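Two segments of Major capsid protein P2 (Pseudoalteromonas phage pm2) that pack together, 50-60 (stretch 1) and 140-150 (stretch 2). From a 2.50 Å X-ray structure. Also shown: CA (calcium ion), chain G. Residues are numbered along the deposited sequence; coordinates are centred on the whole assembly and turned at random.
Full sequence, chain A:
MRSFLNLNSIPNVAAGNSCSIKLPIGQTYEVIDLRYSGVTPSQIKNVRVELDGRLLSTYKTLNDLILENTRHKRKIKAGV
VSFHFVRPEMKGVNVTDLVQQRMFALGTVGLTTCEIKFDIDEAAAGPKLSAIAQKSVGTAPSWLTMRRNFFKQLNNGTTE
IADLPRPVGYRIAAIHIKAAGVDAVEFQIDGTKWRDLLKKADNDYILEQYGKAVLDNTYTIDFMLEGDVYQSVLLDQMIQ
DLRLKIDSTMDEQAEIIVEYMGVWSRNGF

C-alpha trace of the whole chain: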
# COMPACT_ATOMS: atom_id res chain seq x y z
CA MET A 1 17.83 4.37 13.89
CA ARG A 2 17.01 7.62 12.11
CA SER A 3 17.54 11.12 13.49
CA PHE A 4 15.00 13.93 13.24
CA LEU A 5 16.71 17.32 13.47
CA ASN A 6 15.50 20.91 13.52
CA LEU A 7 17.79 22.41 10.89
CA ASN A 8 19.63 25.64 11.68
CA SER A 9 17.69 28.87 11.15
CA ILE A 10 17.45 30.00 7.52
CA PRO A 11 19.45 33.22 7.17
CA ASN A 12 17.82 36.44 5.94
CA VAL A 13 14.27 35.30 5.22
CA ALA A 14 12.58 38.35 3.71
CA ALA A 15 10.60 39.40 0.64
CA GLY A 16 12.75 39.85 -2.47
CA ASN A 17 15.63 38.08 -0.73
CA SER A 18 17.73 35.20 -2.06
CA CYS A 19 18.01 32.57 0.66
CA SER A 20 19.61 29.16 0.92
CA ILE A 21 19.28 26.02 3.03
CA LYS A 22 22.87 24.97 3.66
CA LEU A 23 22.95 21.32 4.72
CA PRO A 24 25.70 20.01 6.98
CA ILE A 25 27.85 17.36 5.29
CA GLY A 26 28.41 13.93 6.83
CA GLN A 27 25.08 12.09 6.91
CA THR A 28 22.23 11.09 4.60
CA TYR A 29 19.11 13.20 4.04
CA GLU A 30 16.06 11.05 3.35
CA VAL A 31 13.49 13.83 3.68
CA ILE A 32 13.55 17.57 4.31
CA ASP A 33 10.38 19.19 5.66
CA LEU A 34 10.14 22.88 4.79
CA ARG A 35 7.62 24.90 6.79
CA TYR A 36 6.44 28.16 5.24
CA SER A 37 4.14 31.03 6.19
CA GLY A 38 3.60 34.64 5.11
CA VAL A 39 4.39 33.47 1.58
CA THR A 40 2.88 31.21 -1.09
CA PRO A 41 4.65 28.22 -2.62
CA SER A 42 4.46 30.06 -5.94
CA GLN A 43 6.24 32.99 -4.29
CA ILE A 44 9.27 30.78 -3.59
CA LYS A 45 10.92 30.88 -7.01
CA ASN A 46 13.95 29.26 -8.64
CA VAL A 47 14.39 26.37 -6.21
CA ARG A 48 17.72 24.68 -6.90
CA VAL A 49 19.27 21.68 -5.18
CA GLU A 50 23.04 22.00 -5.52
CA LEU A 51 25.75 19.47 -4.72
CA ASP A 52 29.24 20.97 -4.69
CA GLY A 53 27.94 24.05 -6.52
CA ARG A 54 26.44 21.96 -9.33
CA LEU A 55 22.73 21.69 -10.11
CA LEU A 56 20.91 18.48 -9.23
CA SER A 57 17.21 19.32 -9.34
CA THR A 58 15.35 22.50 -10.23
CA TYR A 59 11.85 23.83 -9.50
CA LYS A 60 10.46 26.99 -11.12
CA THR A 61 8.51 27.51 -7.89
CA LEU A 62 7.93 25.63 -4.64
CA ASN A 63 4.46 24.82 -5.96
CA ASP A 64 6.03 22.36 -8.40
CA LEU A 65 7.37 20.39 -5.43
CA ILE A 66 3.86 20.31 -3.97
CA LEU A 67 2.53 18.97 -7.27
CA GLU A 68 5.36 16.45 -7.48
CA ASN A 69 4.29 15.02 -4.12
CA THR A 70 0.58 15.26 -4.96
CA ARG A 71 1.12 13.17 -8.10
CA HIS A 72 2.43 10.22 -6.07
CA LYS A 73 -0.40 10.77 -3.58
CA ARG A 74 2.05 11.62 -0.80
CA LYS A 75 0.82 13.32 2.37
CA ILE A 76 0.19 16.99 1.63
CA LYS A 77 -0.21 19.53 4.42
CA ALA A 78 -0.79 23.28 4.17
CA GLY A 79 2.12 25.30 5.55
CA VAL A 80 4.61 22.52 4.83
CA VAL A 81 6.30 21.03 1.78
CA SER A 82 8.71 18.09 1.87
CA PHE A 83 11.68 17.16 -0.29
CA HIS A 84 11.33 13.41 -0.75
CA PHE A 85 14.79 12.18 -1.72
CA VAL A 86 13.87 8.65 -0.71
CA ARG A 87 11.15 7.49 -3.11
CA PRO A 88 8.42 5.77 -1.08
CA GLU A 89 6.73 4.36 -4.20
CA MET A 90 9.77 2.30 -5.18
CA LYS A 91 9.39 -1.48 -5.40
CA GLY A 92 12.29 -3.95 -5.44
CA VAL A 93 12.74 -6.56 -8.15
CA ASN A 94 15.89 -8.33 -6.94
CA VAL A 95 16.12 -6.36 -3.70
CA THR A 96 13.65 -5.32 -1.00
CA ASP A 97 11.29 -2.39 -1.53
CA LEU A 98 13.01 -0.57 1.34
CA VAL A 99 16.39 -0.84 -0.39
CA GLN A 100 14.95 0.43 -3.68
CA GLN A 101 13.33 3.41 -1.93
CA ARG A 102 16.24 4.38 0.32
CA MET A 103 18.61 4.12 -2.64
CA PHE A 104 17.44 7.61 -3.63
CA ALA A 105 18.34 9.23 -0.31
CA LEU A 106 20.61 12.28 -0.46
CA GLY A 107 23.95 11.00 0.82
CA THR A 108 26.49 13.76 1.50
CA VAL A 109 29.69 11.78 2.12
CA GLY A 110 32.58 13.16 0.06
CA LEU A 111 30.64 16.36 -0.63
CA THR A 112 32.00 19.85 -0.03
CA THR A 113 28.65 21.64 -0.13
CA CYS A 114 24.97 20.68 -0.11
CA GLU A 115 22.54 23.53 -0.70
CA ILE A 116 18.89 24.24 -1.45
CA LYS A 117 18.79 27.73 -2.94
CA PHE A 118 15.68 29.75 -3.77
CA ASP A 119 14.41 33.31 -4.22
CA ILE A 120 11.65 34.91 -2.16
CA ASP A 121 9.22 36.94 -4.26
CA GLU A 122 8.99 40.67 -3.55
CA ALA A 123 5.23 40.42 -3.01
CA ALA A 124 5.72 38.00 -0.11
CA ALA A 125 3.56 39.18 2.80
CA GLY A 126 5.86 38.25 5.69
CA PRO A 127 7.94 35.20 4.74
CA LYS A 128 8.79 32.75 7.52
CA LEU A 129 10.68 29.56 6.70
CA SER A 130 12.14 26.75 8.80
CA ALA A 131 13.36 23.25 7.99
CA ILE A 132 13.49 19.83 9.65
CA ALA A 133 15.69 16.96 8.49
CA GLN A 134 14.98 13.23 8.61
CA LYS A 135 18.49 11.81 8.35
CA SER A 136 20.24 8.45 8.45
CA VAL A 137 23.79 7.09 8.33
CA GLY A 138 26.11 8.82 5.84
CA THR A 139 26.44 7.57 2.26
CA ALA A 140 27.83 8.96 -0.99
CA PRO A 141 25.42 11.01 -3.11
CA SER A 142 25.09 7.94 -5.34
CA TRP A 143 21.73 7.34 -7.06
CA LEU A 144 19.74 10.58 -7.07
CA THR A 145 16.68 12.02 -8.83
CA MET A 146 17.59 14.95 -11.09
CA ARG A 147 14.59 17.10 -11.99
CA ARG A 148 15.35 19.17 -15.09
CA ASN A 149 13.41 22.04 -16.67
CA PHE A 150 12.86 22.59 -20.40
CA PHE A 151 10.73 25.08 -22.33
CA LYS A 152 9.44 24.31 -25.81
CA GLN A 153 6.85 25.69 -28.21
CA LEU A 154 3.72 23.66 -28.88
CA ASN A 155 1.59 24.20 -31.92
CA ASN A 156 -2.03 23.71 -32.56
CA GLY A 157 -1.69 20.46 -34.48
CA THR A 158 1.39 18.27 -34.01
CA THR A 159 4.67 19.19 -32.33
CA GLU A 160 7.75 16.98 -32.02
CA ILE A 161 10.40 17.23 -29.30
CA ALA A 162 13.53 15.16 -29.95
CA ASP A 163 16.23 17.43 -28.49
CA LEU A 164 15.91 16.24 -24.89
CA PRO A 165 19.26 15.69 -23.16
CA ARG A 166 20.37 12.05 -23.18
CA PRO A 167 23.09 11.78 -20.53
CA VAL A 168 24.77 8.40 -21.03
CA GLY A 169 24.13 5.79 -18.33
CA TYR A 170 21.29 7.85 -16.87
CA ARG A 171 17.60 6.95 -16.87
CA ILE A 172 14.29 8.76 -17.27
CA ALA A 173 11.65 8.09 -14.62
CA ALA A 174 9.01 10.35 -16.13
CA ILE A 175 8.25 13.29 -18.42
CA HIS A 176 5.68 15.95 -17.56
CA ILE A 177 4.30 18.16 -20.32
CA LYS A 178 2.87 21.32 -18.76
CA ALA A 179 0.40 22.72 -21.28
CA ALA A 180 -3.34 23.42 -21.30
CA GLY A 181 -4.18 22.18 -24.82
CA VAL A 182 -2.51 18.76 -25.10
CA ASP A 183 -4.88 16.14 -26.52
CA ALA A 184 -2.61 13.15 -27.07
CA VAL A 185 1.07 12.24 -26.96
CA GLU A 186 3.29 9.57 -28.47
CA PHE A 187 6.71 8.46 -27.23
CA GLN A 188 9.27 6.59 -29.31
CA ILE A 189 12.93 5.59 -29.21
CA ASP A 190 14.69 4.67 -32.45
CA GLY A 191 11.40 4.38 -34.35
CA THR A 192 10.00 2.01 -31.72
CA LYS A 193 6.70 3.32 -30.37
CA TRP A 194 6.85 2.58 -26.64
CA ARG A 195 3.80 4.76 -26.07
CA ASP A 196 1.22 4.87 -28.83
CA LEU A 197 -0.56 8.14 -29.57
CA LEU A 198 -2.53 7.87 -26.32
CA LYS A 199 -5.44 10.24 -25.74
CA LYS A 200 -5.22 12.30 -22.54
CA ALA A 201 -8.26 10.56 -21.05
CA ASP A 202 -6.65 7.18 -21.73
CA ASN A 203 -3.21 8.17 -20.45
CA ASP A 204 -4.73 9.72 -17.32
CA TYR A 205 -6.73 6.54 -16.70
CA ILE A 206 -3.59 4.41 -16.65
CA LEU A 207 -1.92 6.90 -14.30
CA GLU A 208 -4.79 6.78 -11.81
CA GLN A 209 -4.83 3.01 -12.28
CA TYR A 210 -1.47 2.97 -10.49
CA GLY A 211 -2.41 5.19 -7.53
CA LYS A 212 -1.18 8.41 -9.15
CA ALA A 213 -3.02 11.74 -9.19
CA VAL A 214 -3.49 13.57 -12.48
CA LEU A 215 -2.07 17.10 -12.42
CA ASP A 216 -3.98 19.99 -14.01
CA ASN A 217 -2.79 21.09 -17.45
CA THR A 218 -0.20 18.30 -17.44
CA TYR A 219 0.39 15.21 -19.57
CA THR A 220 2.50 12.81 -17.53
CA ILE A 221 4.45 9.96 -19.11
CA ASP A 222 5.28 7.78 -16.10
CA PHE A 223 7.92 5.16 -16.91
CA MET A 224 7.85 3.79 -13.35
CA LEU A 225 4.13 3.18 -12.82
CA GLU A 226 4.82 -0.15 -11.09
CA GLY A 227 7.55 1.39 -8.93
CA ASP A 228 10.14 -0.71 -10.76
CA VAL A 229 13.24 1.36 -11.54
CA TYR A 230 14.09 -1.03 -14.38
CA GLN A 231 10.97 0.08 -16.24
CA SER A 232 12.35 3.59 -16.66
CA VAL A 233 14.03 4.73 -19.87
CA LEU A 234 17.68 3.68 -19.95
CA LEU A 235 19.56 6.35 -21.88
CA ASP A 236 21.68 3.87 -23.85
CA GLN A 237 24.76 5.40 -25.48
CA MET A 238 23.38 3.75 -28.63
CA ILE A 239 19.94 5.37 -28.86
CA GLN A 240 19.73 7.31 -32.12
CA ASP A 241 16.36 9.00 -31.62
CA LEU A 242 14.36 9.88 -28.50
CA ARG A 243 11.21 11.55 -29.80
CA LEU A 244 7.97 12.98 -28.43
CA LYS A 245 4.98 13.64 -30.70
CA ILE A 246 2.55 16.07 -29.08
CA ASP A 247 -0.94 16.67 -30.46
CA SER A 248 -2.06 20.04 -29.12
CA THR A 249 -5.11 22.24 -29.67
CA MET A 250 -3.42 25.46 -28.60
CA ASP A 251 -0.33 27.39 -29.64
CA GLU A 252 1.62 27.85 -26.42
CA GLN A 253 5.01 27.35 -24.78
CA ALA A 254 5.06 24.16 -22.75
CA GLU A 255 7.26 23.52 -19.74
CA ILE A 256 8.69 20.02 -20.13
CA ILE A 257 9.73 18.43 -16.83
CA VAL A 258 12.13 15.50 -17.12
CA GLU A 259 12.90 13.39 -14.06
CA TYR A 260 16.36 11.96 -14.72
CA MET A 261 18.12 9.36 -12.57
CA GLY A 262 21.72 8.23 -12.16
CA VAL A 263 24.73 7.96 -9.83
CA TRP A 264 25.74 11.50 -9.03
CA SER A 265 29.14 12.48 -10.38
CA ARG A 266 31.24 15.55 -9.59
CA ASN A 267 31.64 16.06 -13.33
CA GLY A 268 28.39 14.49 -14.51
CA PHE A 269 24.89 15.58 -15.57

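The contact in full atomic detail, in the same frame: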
# COMPACT_ATOMS: atom_id res chain seq x y z
N GLU A 50 21.67 22.04 -5.03
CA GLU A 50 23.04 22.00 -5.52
C GLU A 50 23.99 21.16 -4.68
O GLU A 50 24.03 21.28 -3.46
CB GLU A 50 23.59 23.42 -5.67
CG GLU A 50 22.68 24.36 -6.44
CD GLU A 50 23.29 25.73 -6.61
OE1 GLU A 50 24.25 26.05 -5.88
OE2 GLU A 50 22.80 26.49 -7.48
N LEU A 51 24.76 20.32 -5.36
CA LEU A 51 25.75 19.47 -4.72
C LEU A 51 27.12 19.91 -5.21
O LEU A 51 27.44 19.74 -6.39
CB LEU A 51 25.52 18.00 -5.08
CG LEU A 51 24.15 17.39 -4.75
CD1 LEU A 51 24.26 15.87 -4.70
CD2 LEU A 51 23.61 17.93 -3.43
N ASP A 52 27.91 20.50 -4.33
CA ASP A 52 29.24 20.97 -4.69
C ASP A 52 29.17 22.11 -5.71
O ASP A 52 30.05 22.26 -6.56
CB ASP A 52 30.10 19.82 -5.24
CG ASP A 52 30.81 19.06 -4.14
OD1 ASP A 52 30.58 19.36 -2.95
OD2 ASP A 52 31.61 18.15 -4.46
N GLY A 53 28.12 22.91 -5.62
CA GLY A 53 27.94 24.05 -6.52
C GLY A 53 27.24 23.70 -7.83
O GLY A 53 26.83 24.59 -8.58
N ARG A 54 27.09 22.41 -8.10
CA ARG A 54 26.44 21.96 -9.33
C ARG A 54 24.95 21.71 -9.13
O ARG A 54 24.51 21.36 -8.03
CB ARG A 54 27.12 20.70 -9.87
CG ARG A 54 28.63 20.67 -9.64
CD ARG A 54 29.21 19.31 -9.95
NE ARG A 54 29.03 18.95 -11.35
CZ ARG A 54 29.78 19.43 -12.34
NH1 ARG A 54 30.75 20.29 -12.09
NH2 ARG A 54 29.55 19.05 -13.59
N LEU A 55 24.17 21.88 -10.19
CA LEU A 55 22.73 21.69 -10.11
C LEU A 55 22.30 20.23 -10.18
O LEU A 55 22.73 19.49 -11.07
CB LEU A 55 22.02 22.49 -11.21
CG LEU A 55 20.52 22.20 -11.35
CD1 LEU A 55 19.73 22.95 -10.28
CD2 LEU A 55 20.02 22.56 -12.74
N LEU A 56 21.44 19.83 -9.25
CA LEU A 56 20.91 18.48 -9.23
C LEU A 56 19.48 18.50 -9.73
O LEU A 56 19.16 17.94 -10.78
CB LEU A 56 20.97 17.91 -7.81
CG LEU A 56 20.44 16.48 -7.64
CD1 LEU A 56 21.46 15.47 -8.12
CD2 LEU A 56 20.05 16.22 -6.19
N SER A 57 18.62 19.19 -8.98
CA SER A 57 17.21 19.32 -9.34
C SER A 57 16.80 20.79 -9.33
O SER A 57 17.38 21.59 -8.60
CB SER A 57 16.34 18.53 -8.35
OG SER A 57 16.46 17.14 -8.55
N THR A 58 15.81 21.13 -10.15
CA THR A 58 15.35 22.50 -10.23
C THR A 58 13.82 22.60 -10.25
O THR A 58 13.14 21.81 -10.91
CB THR A 58 15.98 23.24 -11.43
OG1 THR A 58 15.25 24.45 -11.68
CG2 THR A 58 15.94 22.38 -12.67
N TYR A 59 13.29 23.59 -9.54
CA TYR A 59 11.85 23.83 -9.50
C TYR A 59 11.61 25.31 -9.78
O TYR A 59 12.15 26.17 -9.10
CB TYR A 59 11.29 23.49 -8.12
CG TYR A 59 11.38 22.03 -7.74
CD1 TYR A 59 10.30 21.18 -7.93
CD2 TYR A 59 12.53 21.51 -7.16
CE1 TYR A 59 10.37 19.84 -7.57
CE2 TYR A 59 12.62 20.18 -6.80
CZ TYR A 59 11.53 19.35 -7.01
OH TYR A 59 11.62 18.03 -6.65
N LYS A 60 10.78 25.60 -10.79
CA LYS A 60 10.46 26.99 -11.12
C LYS A 60 9.93 27.69 -9.88
O LYS A 60 10.31 28.82 -9.58
CB LYS A 60 9.41 27.04 -12.23
CG LYS A 60 9.56 28.21 -13.18
CD LYS A 60 8.64 28.07 -14.38
CE LYS A 60 8.06 29.41 -14.80
NZ LYS A 60 6.60 29.34 -15.04
N ALA A 140 27.46 8.08 0.11
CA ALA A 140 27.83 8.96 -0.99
C ALA A 140 26.53 9.42 -1.65
O ALA A 140 25.49 8.81 -1.44
CB ALA A 140 28.70 8.22 -1.99
N PRO A 141 26.60 10.51 -2.42
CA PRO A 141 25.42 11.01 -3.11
C PRO A 141 24.76 9.87 -3.88
O PRO A 141 23.55 9.66 -3.78
CB PRO A 141 26.00 12.05 -4.07
CG PRO A 141 27.18 12.59 -3.33
CD PRO A 141 27.69 11.50 -2.42
N SER A 142 25.57 9.10 -4.60
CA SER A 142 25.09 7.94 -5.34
C SER A 142 23.86 8.20 -6.21
O SER A 142 23.74 9.26 -6.83
CB SER A 142 24.84 6.78 -4.38
OG SER A 142 24.34 5.64 -5.06
N TRP A 143 22.96 7.23 -6.26
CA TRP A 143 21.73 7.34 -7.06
C TRP A 143 20.83 8.46 -6.56
O TRP A 143 20.35 8.43 -5.43
CB TRP A 143 20.97 6.01 -7.07
CG TRP A 143 21.24 5.19 -8.29
CD1 TRP A 143 22.20 4.23 -8.44
CD2 TRP A 143 20.58 5.29 -9.56
NE1 TRP A 143 22.17 3.72 -9.72
CE2 TRP A 143 21.18 4.36 -10.42
CE3 TRP A 143 19.52 6.07 -10.03
CZ2 TRP A 143 20.77 4.18 -11.74
CZ3 TRP A 143 19.11 5.90 -11.34
CH2 TRP A 143 19.73 4.96 -12.18
N LEU A 144 20.58 9.44 -7.42
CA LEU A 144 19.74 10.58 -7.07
C LEU A 144 18.76 10.91 -8.20
O LEU A 144 19.01 10.58 -9.36
CB LEU A 144 20.62 11.81 -6.80
CG LEU A 144 20.94 12.19 -5.36
CD1 LEU A 144 20.86 10.99 -4.43
CD2 LEU A 144 22.31 12.85 -5.28
N THR A 145 17.67 11.58 -7.85
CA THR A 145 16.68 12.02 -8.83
C THR A 145 17.10 13.43 -9.26
O THR A 145 17.36 14.29 -8.43
CB THR A 145 15.26 12.04 -8.23
OG1 THR A 145 14.85 10.70 -7.93
CG2 THR A 145 14.28 12.66 -9.22
N MET A 146 17.18 13.65 -10.57
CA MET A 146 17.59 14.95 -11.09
C MET A 146 16.50 15.58 -11.94
O MET A 146 16.39 15.31 -13.14
CB MET A 146 18.89 14.83 -11.88
CG MET A 146 20.09 14.46 -11.02
SD MET A 146 21.27 13.41 -11.87
CE MET A 146 22.16 12.69 -10.48
N ARG A 147 15.68 16.42 -11.31
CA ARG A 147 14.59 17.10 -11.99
C ARG A 147 15.11 18.25 -12.85
O ARG A 147 15.71 19.19 -12.34
CB ARG A 147 13.58 17.62 -10.96
CG ARG A 147 12.26 18.10 -11.53
CD ARG A 147 11.54 18.99 -10.53
NE ARG A 147 10.12 19.13 -10.84
CZ ARG A 147 9.60 20.16 -11.50
NH1 ARG A 147 10.38 21.14 -11.93
NH2 ARG A 147 8.29 20.21 -11.73
N ARG A 148 14.88 18.15 -14.16
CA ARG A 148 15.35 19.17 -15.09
C ARG A 148 14.20 19.91 -15.78
O ARG A 148 13.14 19.32 -16.05
CB ARG A 148 16.29 18.57 -16.13
CG ARG A 148 17.66 18.20 -15.58
CD ARG A 148 18.12 19.20 -14.52
NE ARG A 148 19.11 18.62 -13.62
CZ ARG A 148 20.38 18.41 -13.93
NH1 ARG A 148 20.83 18.74 -15.13
NH2 ARG A 148 21.20 17.86 -13.04
N ASN A 149 14.41 21.19 -16.06
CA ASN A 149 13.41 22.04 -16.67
C ASN A 149 13.73 22.35 -18.13
O ASN A 149 14.87 22.66 -18.47
CB ASN A 149 13.31 23.36 -15.89
CG ASN A 149 11.88 23.83 -15.73
OD1 ASN A 149 10.94 23.17 -16.15
ND2 ASN A 149 11.72 24.99 -15.10
N PHE A 150 12.71 22.28 -18.98
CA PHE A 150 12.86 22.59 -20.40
C PHE A 150 11.62 23.32 -20.92
O PHE A 150 10.50 23.00 -20.53
CB PHE A 150 13.09 21.31 -21.22
CG PHE A 150 14.25 20.48 -20.75
CD1 PHE A 150 15.54 20.80 -21.14
CD2 PHE A 150 14.04 19.37 -19.95
CE1 PHE A 150 16.61 20.04 -20.71
CE2 PHE A 150 15.11 18.61 -19.52
CZ PHE A 150 16.40 18.94 -19.90
CA CA G . 21.60 8.08 -3.00

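The two stretches come from one chain; any two residues that touch are at least 88 positions apart in sequence. In stretch 1 a strand ends at Leu 51, a type I' turn runs from Leu 51 to Arg 54, and a second strand follows from Arg 54. The turn is closed by backbone hydrogen bonds in both directions: Leu 51 N to Arg 54 O is 2.9 Å, and Arg 54 N to Leu 51 O is 3.2 Å. Gly 53 sits in the turn at phi 87°, psi -11°. A CB there would be jammed against the carbonyl O of Asp 52. Stretch 2 is largely a strand that continues beyond Phe 150.

The strands 54-59 and 143-150 cross at 60°, and their axes approach to 4.6 Å. At this angle they do not run side by side for long. The backbones are close around Ser 57 and Arg 147, whose CA atoms lie 4.3 Å apart. Together the stretches bury 618 Å².

One hydrogen bond joins backbone to backbone: Thr 58 N donates to Arg 147 O at 2.9 Å. The same carbonyl receives a CA-H...O contact, with Ser 57 CA 3.4 Å from Arg 147 O. At the other end of the same residue, Arg 147 N donates to the hydroxyl of Ser 57, with N to OG at 3.0 Å and a nearly straight angle of 168°. Here a side chain takes the place of a backbone acceptor. The backbone carbonyl of Leu 56 lies farther off, its O 3.8 Å from Arg 147 N.

Two arginines bond to carbonyls of stretch 1. The CB of Arg 148 points away from stretch 1, but its side chain bends back at chi2 (-36°). Its guanidinium then grips one oxygen with two donors: Arg 148 NE to Leu 56 O is 2.9 Å, and Arg 148 NH2 to Leu 56 O is 3.0 Å. The oxygen lies near the guanidinium plane, where the N-H groups point. Leu 55 CD2 lies over one face of the same group. Arg 147 is extended, with chi1 to chi3 all t, and its NH1 donates to Thr 58 O at 3.0 Å. No acidic side chain takes part in these bonds; the acceptors are neutral carbonyls.

The extended Arg 147 also passes over the ring of Tyr 59. Its CD lies 3.6 Å from the centroid of the Tyr 59 ring, 23° off the normal, a CH-pi contact. The methylene next to the charged group is slightly polarised, which suits the electron-rich face.

The apolar contacts involve Leu 51 and Leu 56 of stretch 1. Leu 51 CD1 meets Leu 144 CD2 at 3.6 Å and Pro 141 CB at 4.2 Å. Leu 56 CD1 packs against Met 146 CG at 3.4 Å and Leu 144 CD2 at 4.0 Å. Leu 144 thus touches both Leu 51 and Leu 56. Nearby, a calcium ion is bound by Pro 141 O at 2.6 Å and Trp 143 O at 2.8 Å.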